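Local coordinates for hypothetical nigD-like protein (Bacteroides caccae, PDB 3QWN), which is of unknown function but, as a NigD-like immunity protein, probably protects its producer against a bacteriocin-like toxin, at residues Lys119-Lys124 with Glu155-Arg160; Lys180-Phe185 with Gly206-Pro211; Lys40-Ser45 with Thr69-Ser74; His97-Val102 with Tyr188-Asp193. All coordinates share one frame; numbering follows the deposited sequence.

Contact 1: residues Lys119-Lys124 with Glu155-Arg160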
# COMPACT_ATOMS: atom_id res chain seq x y z
N LYS A 119 4.43 -7.31 -14.78
CA LYS A 119 4.19 -8.03 -16.01
C LYS A 119 3.71 -9.39 -15.53
O LYS A 119 4.42 -10.09 -14.80
CB LYS A 119 5.43 -8.05 -16.95
CG LYS A 119 5.58 -6.78 -17.81
CD LYS A 119 4.99 -6.94 -19.22
CE LYS A 119 5.54 -5.95 -20.23
NZ LYS A 119 4.93 -6.16 -21.58
N VAL A 120 2.42 -9.69 -15.81
CA VAL A 120 1.73 -10.89 -15.36
C VAL A 120 1.17 -11.70 -16.55
O VAL A 120 1.35 -11.33 -17.72
CB VAL A 120 0.56 -10.51 -14.39
CG1 VAL A 120 1.06 -9.69 -13.20
CG2 VAL A 120 -0.58 -9.78 -15.13
N ASN A 121 0.52 -12.82 -16.24
CA ASN A 121 -0.24 -13.62 -17.18
C ASN A 121 -1.55 -13.97 -16.47
O ASN A 121 -2.49 -13.17 -16.53
CB ASN A 121 0.53 -14.83 -17.67
CG ASN A 121 -0.25 -15.69 -18.64
OD1 ASN A 121 -1.29 -15.30 -19.20
ND2 ASN A 121 0.22 -16.91 -18.85
N GLY A 122 -1.58 -15.06 -15.72
CA GLY A 122 -2.75 -15.49 -14.97
C GLY A 122 -2.59 -16.82 -14.27
O GLY A 122 -1.66 -17.59 -14.55
N GLY A 123 -3.52 -17.08 -13.36
CA GLY A 123 -3.62 -18.32 -12.60
C GLY A 123 -2.64 -18.50 -11.47
O GLY A 123 -2.67 -19.53 -10.80
N LYS A 124 -1.73 -17.52 -11.28
CA LYS A 124 -0.70 -17.52 -10.24
C LYS A 124 -0.86 -16.29 -9.38
O LYS A 124 -1.10 -15.19 -9.90
CB LYS A 124 0.70 -17.59 -10.84
CG LYS A 124 1.10 -19.03 -11.11
CD LYS A 124 1.07 -19.36 -12.57
CE LYS A 124 1.58 -20.75 -12.82
NZ LYS A 124 1.80 -20.97 -14.27
N GLU A 155 4.14 -15.91 -15.97
CA GLU A 155 4.84 -15.37 -17.14
C GLU A 155 4.73 -13.84 -17.16
O GLU A 155 3.79 -13.29 -16.62
CB GLU A 155 4.29 -15.98 -18.45
CG GLU A 155 4.49 -17.49 -18.58
CD GLU A 155 3.49 -18.39 -17.86
OE1 GLU A 155 2.49 -17.88 -17.32
OE2 GLU A 155 3.72 -19.62 -17.84
N GLU A 156 5.71 -13.16 -17.75
CA GLU A 156 5.74 -11.70 -17.81
C GLU A 156 5.20 -11.24 -19.15
O GLU A 156 5.96 -10.84 -20.04
CB GLU A 156 7.19 -11.22 -17.57
CG GLU A 156 7.67 -11.58 -16.18
CD GLU A 156 9.10 -11.23 -15.83
OE1 GLU A 156 9.91 -11.03 -16.76
OE2 GLU A 156 9.41 -11.20 -14.62
N TYR A 157 3.85 -11.31 -19.31
CA TYR A 157 3.20 -11.01 -20.57
C TYR A 157 2.49 -9.65 -20.63
O TYR A 157 2.61 -8.95 -21.64
CB TYR A 157 2.15 -12.10 -20.91
CG TYR A 157 2.65 -13.48 -21.24
CD1 TYR A 157 4.00 -13.73 -21.48
CD2 TYR A 157 1.76 -14.55 -21.36
CE1 TYR A 157 4.45 -15.00 -21.86
CE2 TYR A 157 2.20 -15.83 -21.71
CZ TYR A 157 3.54 -16.06 -21.95
OH TYR A 157 3.92 -17.34 -22.30
N TYR A 158 1.66 -9.34 -19.63
CA TYR A 158 0.79 -8.14 -19.64
C TYR A 158 1.02 -7.24 -18.45
O TYR A 158 1.21 -7.71 -17.34
CB TYR A 158 -0.72 -8.55 -19.65
CG TYR A 158 -1.03 -9.76 -20.51
CD1 TYR A 158 -0.86 -9.72 -21.90
CD2 TYR A 158 -1.48 -10.94 -19.94
CE1 TYR A 158 -1.14 -10.83 -22.69
CE2 TYR A 158 -1.75 -12.06 -20.73
CZ TYR A 158 -1.59 -12.00 -22.10
OH TYR A 158 -1.84 -13.11 -22.88
N ASN A 159 0.96 -5.94 -18.68
CA ASN A 159 1.14 -4.96 -17.63
C ASN A 159 -0.08 -4.91 -16.75
O ASN A 159 -1.21 -4.97 -17.23
CB ASN A 159 1.45 -3.56 -18.21
CG ASN A 159 2.78 -3.48 -18.92
OD1 ASN A 159 3.84 -3.82 -18.36
ND2 ASN A 159 2.77 -3.03 -20.15
N ARG A 160 0.15 -4.88 -15.45
CA ARG A 160 -0.89 -4.83 -14.44
C ARG A 160 -0.34 -4.06 -13.26
O ARG A 160 0.81 -4.24 -12.88
CB ARG A 160 -1.32 -6.25 -14.01
CG ARG A 160 -2.69 -6.35 -13.30
CD ARG A 160 -2.63 -7.23 -12.05
NE ARG A 160 -2.84 -8.65 -12.33
CZ ARG A 160 -2.47 -9.66 -11.52
NH1 ARG A 160 -1.85 -9.41 -10.37
NH2 ARG A 160 -2.71 -10.92 -11.88
O HOH W 1 -2.62 -15.37 -21.47
O HOH W 2 -2.16 -12.26 -8.44
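N121, just past the end of strand 111-120, reaches across to the 155-160 segment with nearly every atom of its side chain. With CG anti to the backbone N (chi1 179°), CB comes up beside the carboxylate of E155, and CG then passes Y157, 3.6 Å from its CD2. At the tip the two amide branches part company. ND2 donates to E155 OE1 over 2.9 Å, an almost straight bond (172° at the hydrogen); the acceptor lies in the amide plane, whereas the donor stands above the carboxylate plane. OD1 lies 3.6 Å from Y158 CE2 and takes a hydrogen bond of 2.6 Å from a water that also meets Y158 OH. The backbone here is a classic beta bulge, a common irregularity of antiparallel pairs, in which Y157 and Y158 both face V120. V120 O accepts from Y158 N at 2.8 Å in the carbonyl plane and from Y157 N at 3.0 Å from above it, while V120 N donates back to Y158 O. The V120 side chain meets R160: V120 CG1 sits 3.9 Å from R160 CZ, over one face of the guanidinium. K119 lies alongside N159, its aliphatic CE 3.3 Å from N159 OD1, an oxygen hydrogen-bonded to N117 ND2. E155 CB covers the centre of one face of the Y157 ring.

Contact 2: residues Lys180-Phe185 with Gly206-Pro211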
# COMPACT_ATOMS: atom_id res chain seq x y z
N LYS A 180 11.92 11.41 14.57
CA LYS A 180 12.00 11.46 13.11
C LYS A 180 12.50 10.12 12.59
O LYS A 180 13.64 9.74 12.89
CB LYS A 180 12.95 12.59 12.63
CG LYS A 180 12.45 14.01 12.75
CD LYS A 180 13.49 14.99 12.23
CE LYS A 180 13.27 16.39 12.74
NZ LYS A 180 14.40 17.28 12.38
N ILE A 181 11.65 9.41 11.83
CA ILE A 181 11.96 8.10 11.24
C ILE A 181 12.25 8.29 9.74
O ILE A 181 11.61 9.11 9.10
CB ILE A 181 10.78 7.11 11.54
CG1 ILE A 181 10.89 6.60 12.98
CG2 ILE A 181 10.72 5.92 10.57
CD1 ILE A 181 9.64 6.53 13.70
N THR A 182 13.24 7.55 9.22
CA THR A 182 13.61 7.61 7.80
C THR A 182 13.39 6.23 7.18
O THR A 182 14.06 5.27 7.55
CB THR A 182 15.06 8.11 7.62
OG1 THR A 182 15.21 9.38 8.24
CG2 THR A 182 15.45 8.22 6.15
N ILE A 183 12.42 6.12 6.27
CA ILE A 183 12.16 4.85 5.61
C ILE A 183 12.97 4.82 4.32
O ILE A 183 12.83 5.72 3.50
CB ILE A 183 10.65 4.58 5.37
CG1 ILE A 183 9.88 4.54 6.72
CG2 ILE A 183 10.42 3.30 4.53
CD1 ILE A 183 8.58 5.20 6.66
N LYS A 184 13.83 3.81 4.18
CA LYS A 184 14.65 3.60 2.99
C LYS A 184 14.15 2.32 2.31
O LYS A 184 14.37 1.21 2.81
CB LYS A 184 16.13 3.55 3.34
CG LYS A 184 16.66 4.89 3.81
CD LYS A 184 18.15 4.85 4.01
CE LYS A 184 18.68 6.13 4.60
NZ LYS A 184 20.15 6.13 4.60
N PHE A 185 13.42 2.48 1.20
CA PHE A 185 12.79 1.40 0.47
C PHE A 185 13.62 0.95 -0.74
O PHE A 185 13.98 1.76 -1.59
CB PHE A 185 11.37 1.81 0.03
CG PHE A 185 10.64 0.79 -0.82
CD1 PHE A 185 10.09 -0.35 -0.24
CD2 PHE A 185 10.51 0.97 -2.19
CE1 PHE A 185 9.42 -1.29 -1.03
CE2 PHE A 185 9.84 0.03 -2.98
CZ PHE A 185 9.30 -1.10 -2.39
N GLY A 206 15.69 9.06 1.32
CA GLY A 206 14.71 8.21 1.97
C GLY A 206 13.47 9.01 2.32
O GLY A 206 13.45 10.22 2.11
N PHE A 207 12.43 8.36 2.87
CA PHE A 207 11.19 9.06 3.24
C PHE A 207 11.23 9.41 4.74
O PHE A 207 11.24 8.52 5.59
CB PHE A 207 9.94 8.22 2.89
CG PHE A 207 9.88 7.65 1.49
CD1 PHE A 207 9.34 8.38 0.44
CD2 PHE A 207 10.32 6.36 1.23
CE1 PHE A 207 9.27 7.84 -0.85
CE2 PHE A 207 10.28 5.83 -0.07
CZ PHE A 207 9.76 6.58 -1.09
N GLU A 208 11.30 10.71 5.05
CA GLU A 208 11.35 11.20 6.43
C GLU A 208 9.97 11.57 6.92
O GLU A 208 9.20 12.23 6.21
CB GLU A 208 12.30 12.38 6.56
CG GLU A 208 13.02 12.41 7.89
CD GLU A 208 13.90 13.61 8.09
OE1 GLU A 208 14.97 13.68 7.45
OE2 GLU A 208 13.52 14.50 8.89
N TYR A 209 9.65 11.14 8.13
CA TYR A 209 8.34 11.43 8.71
C TYR A 209 8.40 11.33 10.25
O TYR A 209 9.26 10.64 10.81
CB TYR A 209 7.27 10.50 8.11
CG TYR A 209 6.96 9.25 8.89
CD1 TYR A 209 7.86 8.20 8.96
CD2 TYR A 209 5.72 9.08 9.49
CE1 TYR A 209 7.56 7.03 9.67
CE2 TYR A 209 5.40 7.92 10.19
CZ TYR A 209 6.33 6.90 10.30
OH TYR A 209 6.01 5.77 11.02
N VAL A 210 7.50 12.07 10.91
CA VAL A 210 7.37 12.08 12.37
C VAL A 210 6.01 11.43 12.70
O VAL A 210 4.97 12.05 12.42
CB VAL A 210 7.52 13.51 12.96
CG1 VAL A 210 7.32 13.49 14.47
CG2 VAL A 210 8.87 14.11 12.61
N PRO A 211 5.98 10.18 13.22
CA PRO A 211 4.68 9.54 13.50
C PRO A 211 3.94 10.18 14.69
O PRO A 211 3.99 9.67 15.82
CB PRO A 211 5.05 8.07 13.76
CG PRO A 211 6.46 8.10 14.19
CD PRO A 211 7.12 9.30 13.57
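A beta hairpin, formed by strands 181-190 and 196-209 of the C-terminal beta-sandwich domain, begins and ends here, where 181-185 and 206-209 run antiparallel, 157° apart. Four backbone bonds rivet the two hydrogen-bonded pairs. I181 N and Y209 O meet at 2.9 Å, nearly along the C=O axis, and Y209 N returns the bond to I181 O; in the next pair F207 N reaches I183 O at 2.7 Å while I183 N donates to F207 O. I181, I183, F207 and Y209 share one face of the sheet. There Y209 CE1 meets both isoleucines, 3.5 Å from I181 CG2 and 3.7 Å from I183 CD1. I181 CD1 reaches on to P211 CG at 3.6 Å, and P211 CD lies toward the rim of one face of the tyrosine ring. F185 CB approaches F207 at its ring edge. This apolar face packs against L107 and L112 of the other sheet. On the opposite face T182 stands beside E208, whose OE2 comes within 3.4 Å of K180 CD, although the ammonium stays beyond salt-bridge distance. The pairing therefore rests on main-chain bonds and apolar cover; charge attraction between K180 and E208 is probably a minor contribution.

Contact 3: residues Lys40-Ser45 with Thr69-Ser74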
# COMPACT_ATOMS: atom_id res chain seq x y z
N LYS A 40 -24.39 6.61 -1.77
CA LYS A 40 -24.72 5.53 -2.68
C LYS A 40 -23.47 4.68 -2.97
O LYS A 40 -22.44 5.22 -3.35
CB LYS A 40 -25.32 6.07 -3.99
CG LYS A 40 -26.04 5.03 -4.84
CD LYS A 40 -26.66 5.69 -6.09
CE LYS A 40 -27.51 4.74 -6.89
NZ LYS A 40 -28.11 5.41 -8.08
N ASP A 41 -23.59 3.36 -2.78
CA ASP A 41 -22.55 2.41 -3.14
C ASP A 41 -23.08 1.65 -4.32
O ASP A 41 -23.87 0.70 -4.17
CB ASP A 41 -22.14 1.49 -1.98
CG ASP A 41 -21.11 0.43 -2.36
OD1 ASP A 41 -20.48 0.56 -3.43
OD2 ASP A 41 -20.95 -0.54 -1.61
N ARG A 42 -22.66 2.09 -5.53
CA ARG A 42 -23.12 1.46 -6.77
C ARG A 42 -22.52 0.05 -6.97
O ARG A 42 -23.07 -0.71 -7.76
CB ARG A 42 -22.86 2.36 -7.99
CG ARG A 42 -23.47 3.74 -7.85
CD ARG A 42 -23.90 4.25 -9.20
NE ARG A 42 -24.62 5.51 -9.08
CZ ARG A 42 -25.20 6.15 -10.09
NH1 ARG A 42 -25.16 5.63 -11.32
NH2 ARG A 42 -25.82 7.30 -9.90
N THR A 43 -21.47 -0.32 -6.22
CA THR A 43 -20.84 -1.63 -6.33
C THR A 43 -21.64 -2.71 -5.58
O THR A 43 -21.45 -3.89 -5.84
CB THR A 43 -19.39 -1.59 -5.84
OG1 THR A 43 -19.35 -1.51 -4.41
CG2 THR A 43 -18.61 -0.47 -6.42
N GLY A 44 -22.48 -2.30 -4.62
CA GLY A 44 -23.22 -3.24 -3.79
C GLY A 44 -22.29 -4.14 -2.99
O GLY A 44 -22.59 -5.32 -2.79
N SER A 45 -21.12 -3.62 -2.58
CA SER A 45 -20.12 -4.35 -1.81
C SER A 45 -20.57 -4.55 -0.38
O SER A 45 -21.43 -3.83 0.13
CB SER A 45 -18.79 -3.62 -1.83
OG SER A 45 -18.29 -3.59 -3.14
N THR A 69 -21.30 14.22 0.02
CA THR A 69 -21.42 12.78 0.28
C THR A 69 -20.60 12.08 -0.77
O THR A 69 -20.22 12.70 -1.74
CB THR A 69 -22.88 12.29 0.32
OG1 THR A 69 -23.51 12.53 -0.92
CG2 THR A 69 -23.69 12.92 1.44
N ALA A 70 -20.30 10.82 -0.57
CA ALA A 70 -19.54 10.03 -1.53
C ALA A 70 -20.43 9.03 -2.22
O ALA A 70 -21.24 8.39 -1.56
CB ALA A 70 -18.39 9.30 -0.83
N VAL A 71 -20.25 8.87 -3.54
CA VAL A 71 -20.88 7.88 -4.42
C VAL A 71 -19.74 6.96 -4.89
O VAL A 71 -18.78 7.46 -5.49
CB VAL A 71 -21.68 8.49 -5.58
CG1 VAL A 71 -22.26 7.38 -6.47
CG2 VAL A 71 -22.81 9.34 -5.03
N ILE A 72 -19.81 5.65 -4.56
CA ILE A 72 -18.77 4.69 -4.91
C ILE A 72 -19.13 4.01 -6.20
O ILE A 72 -20.21 3.43 -6.33
CB ILE A 72 -18.51 3.66 -3.75
CG1 ILE A 72 -18.05 4.39 -2.47
CG2 ILE A 72 -17.51 2.56 -4.17
CD1 ILE A 72 -18.16 3.54 -1.20
N TYR A 73 -18.20 4.02 -7.15
CA TYR A 73 -18.40 3.39 -8.47
C TYR A 73 -17.62 2.08 -8.55
O TYR A 73 -18.08 1.16 -9.21
CB TYR A 73 -18.00 4.35 -9.61
CG TYR A 73 -18.95 5.53 -9.68
CD1 TYR A 73 -20.22 5.41 -10.24
CD2 TYR A 73 -18.60 6.76 -9.12
CE1 TYR A 73 -21.12 6.47 -10.23
CE2 TYR A 73 -19.48 7.83 -9.12
CZ TYR A 73 -20.75 7.68 -9.67
OH TYR A 73 -21.62 8.76 -9.68
N SER A 74 -16.47 1.98 -7.88
CA SER A 74 -15.69 0.71 -7.84
C SER A 74 -14.90 0.60 -6.56
O SER A 74 -14.58 1.61 -5.97
CB SER A 74 -14.79 0.53 -9.06
OG SER A 74 -13.59 1.26 -8.93
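D41 OD1 is gripped twice, both times by T43. The hydroxyl OG1 of T43 donates to it at 2.6 Å along the syn lone pair, and T43 N donates at 3.1 Å from above the carboxylate plane, an Asx turn. OD2 of the same carboxylate accepts from S45 N at 3.2 Å, so three donors hold the group, fixing its rotation at CG anti to the backbone N (chi1 176°). To reach OD1, the T43 hydroxyl takes the crowded position between its own N and carbonyl carbon (chi1 74°), which turns CG2 toward the neighbouring strand, 3.3 Å from Y73 O. These bonds brace the type I beta turn from D41 to G44 that ends strand 36-41. Leading into the turn, the chains pair in parallel: I72 N donates to K40 O at 2.9 Å, nearly along the C=O axis, and R42 N donates to I72 O at 2.9 Å in the carbonyl plane. I72 CG2 lies against D41 OD1 and T43 CG2. R42, poorly ordered, runs alongside Y73, with CD 3.7 Å from Y73 CE1 and the ring 52° from the guanidinium plane; the phenol OH is held by E60. In the N-terminal OB domain, strand 68-77 lies between strands 36-41 and 52-63, where Y73 and S74 form a classic beta bulge opposite N58, while I25 and L28 of strand 25-30 cover I72.

Contact 4: residues His97-Val102 with Tyr188-Asp193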
# COMPACT_ATOMS: atom_id res chain seq x y z
N HIS A 97 12.19 -11.98 -4.92
CA HIS A 97 12.29 -10.60 -5.41
C HIS A 97 12.06 -10.51 -6.91
O HIS A 97 12.89 -9.95 -7.63
CB HIS A 97 13.65 -10.00 -5.05
CG HIS A 97 14.01 -10.10 -3.60
ND1 HIS A 97 13.22 -9.52 -2.61
CD2 HIS A 97 15.06 -10.74 -3.01
CE1 HIS A 97 13.81 -9.83 -1.46
NE2 HIS A 97 14.93 -10.54 -1.65
N ASP A 98 10.94 -11.04 -7.39
CA ASP A 98 10.58 -10.96 -8.81
C ASP A 98 10.39 -9.46 -9.19
O ASP A 98 9.89 -8.69 -8.37
CB ASP A 98 9.34 -11.82 -9.12
CG ASP A 98 9.64 -13.30 -9.06
OD1 ASP A 98 10.66 -13.71 -9.62
OD2 ASP A 98 8.81 -14.05 -8.48
N PRO A 99 10.93 -9.02 -10.35
CA PRO A 99 10.96 -7.57 -10.65
C PRO A 99 9.62 -6.91 -10.79
O PRO A 99 8.64 -7.52 -11.21
CB PRO A 99 11.72 -7.50 -11.98
CG PRO A 99 12.56 -8.71 -11.97
CD PRO A 99 11.66 -9.77 -11.39
N VAL A 100 9.60 -5.63 -10.42
CA VAL A 100 8.47 -4.70 -10.51
C VAL A 100 9.04 -3.34 -10.88
O VAL A 100 10.25 -3.09 -10.73
CB VAL A 100 7.59 -4.61 -9.21
CG1 VAL A 100 7.09 -5.96 -8.72
CG2 VAL A 100 8.29 -3.83 -8.08
N ASP A 101 8.16 -2.43 -11.32
CA ASP A 101 8.48 -1.02 -11.50
C ASP A 101 7.67 -0.24 -10.47
O ASP A 101 6.55 -0.63 -10.15
CB ASP A 101 8.17 -0.53 -12.93
CG ASP A 101 9.05 -1.10 -14.03
OD1 ASP A 101 10.21 -1.49 -13.73
OD2 ASP A 101 8.59 -1.15 -15.17
N VAL A 102 8.24 0.83 -9.94
CA VAL A 102 7.50 1.70 -9.04
C VAL A 102 6.93 2.83 -9.92
O VAL A 102 7.69 3.52 -10.58
CB VAL A 102 8.32 2.21 -7.83
CG1 VAL A 102 7.54 3.28 -7.06
CG2 VAL A 102 8.74 1.06 -6.92
N TYR A 188 13.60 -4.97 -6.29
CA TYR A 188 14.25 -5.49 -7.49
C TYR A 188 13.45 -5.10 -8.70
O TYR A 188 12.22 -5.16 -8.69
CB TYR A 188 14.45 -7.01 -7.41
CG TYR A 188 15.65 -7.40 -6.56
CD1 TYR A 188 15.62 -7.28 -5.17
CD2 TYR A 188 16.80 -7.93 -7.14
CE1 TYR A 188 16.70 -7.66 -4.38
CE2 TYR A 188 17.91 -8.29 -6.36
CZ TYR A 188 17.85 -8.16 -4.98
OH TYR A 188 18.91 -8.51 -4.16
N THR A 189 14.14 -4.65 -9.74
CA THR A 189 13.59 -4.18 -11.01
C THR A 189 14.53 -4.58 -12.14
O THR A 189 15.66 -5.00 -11.88
CB THR A 189 13.37 -2.64 -10.93
OG1 THR A 189 12.51 -2.21 -12.00
CG2 THR A 189 14.68 -1.84 -10.89
N TYR A 190 14.10 -4.44 -13.39
CA TYR A 190 14.97 -4.73 -14.53
C TYR A 190 15.73 -3.50 -14.95
O TYR A 190 15.14 -2.42 -14.98
CB TYR A 190 14.16 -5.25 -15.74
CG TYR A 190 13.66 -6.67 -15.60
CD1 TYR A 190 14.55 -7.74 -15.45
CD2 TYR A 190 12.29 -6.96 -15.67
CE1 TYR A 190 14.09 -9.05 -15.35
CE2 TYR A 190 11.82 -8.27 -15.58
CZ TYR A 190 12.73 -9.32 -15.43
OH TYR A 190 12.27 -10.61 -15.34
N ASP A 191 17.03 -3.66 -15.31
CA ASP A 191 17.81 -2.53 -15.82
C ASP A 191 17.53 -2.38 -17.33
O ASP A 191 16.68 -3.11 -17.86
CB ASP A 191 19.33 -2.68 -15.51
CG ASP A 191 20.07 -3.90 -16.05
OD1 ASP A 191 19.62 -4.47 -17.07
OD2 ASP A 191 21.14 -4.24 -15.50
N LYS A 192 18.25 -1.45 -18.01
CA LYS A 192 18.11 -1.19 -19.44
C LYS A 192 18.32 -2.45 -20.30
O LYS A 192 17.70 -2.56 -21.36
CB LYS A 192 19.12 -0.10 -19.87
N ASP A 193 19.16 -3.40 -19.82
CA ASP A 193 19.52 -4.65 -20.50
C ASP A 193 18.67 -5.89 -20.11
O ASP A 193 18.98 -7.00 -20.57
CB ASP A 193 21.00 -4.98 -20.20
CG ASP A 193 21.98 -3.84 -20.44
OD1 ASP A 193 21.84 -3.15 -21.49
OD2 ASP A 193 22.88 -3.64 -19.59
O HOH W 3 10.34 -6.42 -6.78
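The tight part of this contact is built around T189 and Y188. T189 OG1, anti to its backbone N (chi1 -165°), donates to V100 O at 2.7 Å from above the carbonyl plane. Y188 O takes V100 N at 3.2 Å in the carbonyl plane, and a water donates to Y188 O at 3.0 Å and also to D98 O. H97 and Y188 pack closely through H97 CB, 3.4 Å from Y188 CD1. Their rings lie within 11° of parallel, yet are slid so far apart, with centroids of the H97 and Y188 rings 4.8 Å from each other, that they barely overlap; H97 ND1 is bonded to L147 O. In the C-terminal beta-sandwich domain, the residues leading into strand 101-108, at the border of a three-stranded antiparallel sheet, here meet the end of strand 181-190, which belongs to the five-stranded mixed sheet; the contact thus joins the two layers of the sandwich. The V100 side chain points away from 188-193, toward L116, L118, L147 and H149. More open is the side of Y190 and D101, both exposed. There P99 CG stands over one face of the Y190 ring in a CH-pi contact, 3.7 Å from the centroid, and P99 CB approaches the CD2-CE2 side of that ring, whose phenol OH is tied to E156. D101 OD1 comes near T189 OG1 but is badly angled for a bond.

Overall arrangement
Contacts 1, 2 and 4 belong to the C-terminal sandwich, whereas contact 3 lies in the OB domain, its centre about 29 to 36 Å from theirs. None is wholly core: contact 1 is at the surface, polar and irregular at a strand end, and the other three are partly buried. Contact 2 is a regular antiparallel pair with an apolar face; contact 3 pairs strands in parallel and finishes in a carboxylate-held turn; contact 4 combines two direct hydrogen bonds with ring and proline contacts between sheets. Contact 4 also touches contact 1, and F185 of contact 2 packs on its V102. Contacts 2 and 4 share strand 181-190, and contacts 1 and 4 both reach the three-stranded sheet.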